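Local coordinates for protein C-X-C motif chemokine 13 (PDB 7JNY) that attracts B lymphocytes as a secreted chemokine of the CXC family that binds the receptor CXCR5, and also binds heparin, at residues Q64-M67 / E68-K72. Residues are numbered along the deposited sequence; the frame is centred on the assembly and turned at random.
Sequences QRMM and EVLRK
R71 sets its CG beside its backbone N (chi1 -77°) and bends at chi3 (-149°), which folds the guanidinium back over M67. M67 bends at chi2 (-59°), which puts SD beside L70 CD1. One face of the R71 guanidinium lies over M67 CB, with R71 NH2 3.7 Å from M67 CB. M67 O sits above the guanidinium plane, offset toward its rim. R71 NH1 gives a bond to a water at 3.1 Å, and that water donates to Q64 O at 2.7 Å. The same carbonyl accepts E68 N at 3.1 Å, so Q64 O takes two bonds. The M67 and L70 side chains cross at a slant, M67 SD to L70 CD1 3.9 Å. M66 CG packs more loosely against L70 CG, at 4.4 Å. M66 also touches I27 and I30, and M67 touches I32, all on strand 27-33. The backbone keeps i to i+4 helix bonds, such as R71 N to M67 O at 2.8 Å. This is the C-terminal helix of the chemokine fold, amphipathic and laid on the sheet. M67 CB and M67 O share one guanidinium face, and the water ties R71 to Q64 O. Packing and water together probably limit rotation of this exposed arginine.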
ATOM      1  N   GLN A  64      -6.856   5.002  -1.183  1.00 26.38           N
ATOM      2  CA  GLN A  64      -8.112   4.359  -0.825  1.00 26.96           C
ATOM      3  C   GLN A  64      -8.866   3.886  -2.065  1.00 26.61           C
ATOM      4  O   GLN A  64      -9.377   2.764  -2.110  1.00 26.15           O
ATOM      5  CB  GLN A  64      -8.958   5.334  -0.024  1.00 29.02           C
ATOM      6  CG  GLN A  64      -8.288   5.705   1.288  1.00 43.95           C
ATOM      7  CD  GLN A  64      -9.274   6.095   2.350  1.00 57.94           C
ATOM      8  OE1 GLN A  64     -10.367   6.570   2.049  1.00 70.82           O
ATOM      9  NE2 GLN A  64      -8.894   5.909   3.608  1.00 66.29           N
ATOM     10  N   ARG A  65      -8.945   4.739  -3.080  1.00 30.59           N
ATOM     11  CA  ARG A  65      -9.633   4.359  -4.313  1.00 28.44           C
ATOM     12  C   ARG A  65      -8.934   3.175  -4.953  1.00 25.41           C
ATOM     13  O   ARG A  65      -9.580   2.208  -5.372  1.00 25.11           O
ATOM     14  CB  ARG A  65      -9.677   5.540  -5.248  1.00 28.73           C
ATOM     15  CG  ARG A  65     -10.431   6.701  -4.629  1.00 30.91           C
ATOM     16  CD  ARG A  65     -10.764   7.741  -5.645  1.00 37.27           C
ATOM     17  NE  ARG A  65     -11.854   7.204  -6.440  1.00 63.42           N
ATOM     18  CZ  ARG A  65     -12.889   7.909  -6.863  1.00 72.36           C
ATOM     19  NH1 ARG A  65     -12.979   9.209  -6.625  1.00 70.43           N
ATOM     20  NH2 ARG A  65     -13.866   7.288  -7.518  1.00 61.37           N
ATOM     21  N   MET A  66      -7.602   3.218  -5.010  1.00 25.52           N
ATOM     22  CA  MET A  66      -6.855   2.069  -5.534  1.00 22.81           C
ATOM     23  C   MET A  66      -7.155   0.801  -4.776  1.00 24.02           C
ATOM     24  O   MET A  66      -7.351  -0.266  -5.375  1.00 26.17           O
ATOM     25  CB  MET A  66      -5.351   2.315  -5.504  1.00 28.88           C
ATOM     26  CG  MET A  66      -4.591   1.203  -6.214  1.00 27.93           C
ATOM     27  SD  MET A  66      -2.814   1.475  -6.395  1.00 31.45           S
ATOM     28  CE  MET A  66      -2.327   1.697  -4.694  1.00 46.84           C
ATOM     29  N   MET A  67      -7.110   0.868  -3.453  1.00 22.36           N
ATOM     30  CA  MET A  67      -7.364  -0.331  -2.681  1.00 22.08           C
ATOM     31  C   MET A  67      -8.752  -0.902  -2.949  1.00 22.54           C
ATOM     32  O   MET A  67      -8.945  -2.120  -2.866  1.00 22.04           O
ATOM     33  CB  MET A  67      -7.161  -0.040  -1.189  1.00 23.13           C
ATOM     34  CG  MET A  67      -5.717   0.267  -0.863  1.00 29.03           C
ATOM     35  SD  MET A  67      -4.655  -1.129  -1.330  1.00 38.43           S
ATOM     36  CE  MET A  67      -5.266  -2.336  -0.147  1.00 64.11           C
ATOM     37  N   GLU A  68      -9.725  -0.060  -3.291  1.00 23.80           N
ATOM     38  CA  GLU A  68     -11.036  -0.600  -3.626  1.00 24.80           C
ATOM     39  C   GLU A  68     -10.979  -1.367  -4.936  1.00 23.61           C
ATOM     40  O   GLU A  68     -11.602  -2.425  -5.073  1.00 24.50           O
ATOM     41  CB  GLU A  68     -12.092   0.504  -3.713  1.00 26.88           C
ATOM     42  CG  GLU A  68     -12.393   1.223  -2.433  1.00 47.20           C
ATOM     43  CD  GLU A  68     -13.373   2.338  -2.693  1.00 79.58           C
ATOM     44  OE1 GLU A  68     -14.380   2.074  -3.387  1.00 74.18           O
ATOM     45  OE2 GLU A  68     -13.137   3.474  -2.232  1.00 84.12           O
ATOM     46  N   VAL A  69     -10.209  -0.875  -5.898  1.00 22.98           N
ATOM     47  CA  VAL A  69     -10.024  -1.638  -7.127  1.00 22.15           C
ATOM     48  C   VAL A  69      -9.391  -2.981  -6.807  1.00 20.98           C
ATOM     49  O   VAL A  69      -9.842  -4.031  -7.279  1.00 24.48           O
ATOM     50  CB  VAL A  69      -9.190  -0.848  -8.148  1.00 22.24           C
ATOM     51  CG1 VAL A  69      -8.984  -1.700  -9.406  1.00 32.58           C
ATOM     52  CG2 VAL A  69      -9.864   0.449  -8.515  1.00 26.10           C
ATOM     53  N   LEU A  70      -8.348  -2.973  -5.978  1.00 23.81           N
ATOM     54  CA  LEU A  70      -7.665  -4.220  -5.660  1.00 21.89           C
ATOM     55  C   LEU A  70      -8.590  -5.179  -4.932  1.00 38.06           C
ATOM     56  O   LEU A  70      -8.544  -6.387  -5.167  1.00 28.05           O
ATOM     57  CB  LEU A  70      -6.441  -3.953  -4.811  1.00 22.86           C
ATOM     58  CG  LEU A  70      -5.373  -3.101  -5.491  1.00 31.37           C
ATOM     59  CD1 LEU A  70      -4.103  -3.176  -4.640  1.00 35.97           C
ATOM     60  CD2 LEU A  70      -5.054  -3.538  -6.886  1.00 37.84           C
ATOM     61  N   ARG A  71      -9.402  -4.672  -4.000  1.00 24.22           N
ATOM     62  CA  ARG A  71     -10.343  -5.549  -3.314  1.00 26.71           C
ATOM     63  C   ARG A  71     -11.305  -6.181  -4.307  1.00 24.14           C
ATOM     64  O   ARG A  71     -11.498  -7.402  -4.300  1.00 23.85           O
ATOM     65  CB  ARG A  71     -11.099  -4.780  -2.236  1.00 26.72           C
ATOM     66  CG  ARG A  71     -10.298  -4.542  -0.984  1.00 42.00           C
ATOM     67  CD  ARG A  71     -11.137  -3.910   0.112  1.00 46.35           C
ATOM     68  NE  ARG A  71     -10.247  -3.076   0.902  1.00 54.73           N
ATOM     69  CZ  ARG A  71     -10.327  -1.753   0.965  1.00 65.91           C
ATOM     70  NH1 ARG A  71     -11.315  -1.093   0.371  1.00 49.90           N
ATOM     71  NH2 ARG A  71      -9.380  -1.071   1.613  1.00 53.61           N
ATOM     72  N   LYS A  72     -11.921  -5.368  -5.171  1.00 22.24           N
ATOM     73  CA  LYS A  72     -12.977  -5.912  -6.019  1.00 28.80           C
ATOM     74  C   LYS A  72     -12.449  -6.854  -7.096  1.00 28.99           C
ATOM     75  O   LYS A  72     -13.244  -7.574  -7.690  1.00 27.17           O
ATOM     76  CB  LYS A  72     -13.799  -4.785  -6.672  1.00 32.22           C
ATOM     77  CG  LYS A  72     -13.129  -4.033  -7.830  1.00 29.80           C
ATOM     78  CD  LYS A  72     -14.043  -2.911  -8.379  1.00 39.05           C
ATOM     79  CE  LYS A  72     -13.357  -2.071  -9.467  1.00 34.79           C
ATOM     80  NZ  LYS A  72     -13.977  -0.709  -9.674  1.00 35.78           N
TER
HETATM   81  O   HOH W   1     -10.214   1.813   0.307  1.00 31.70           O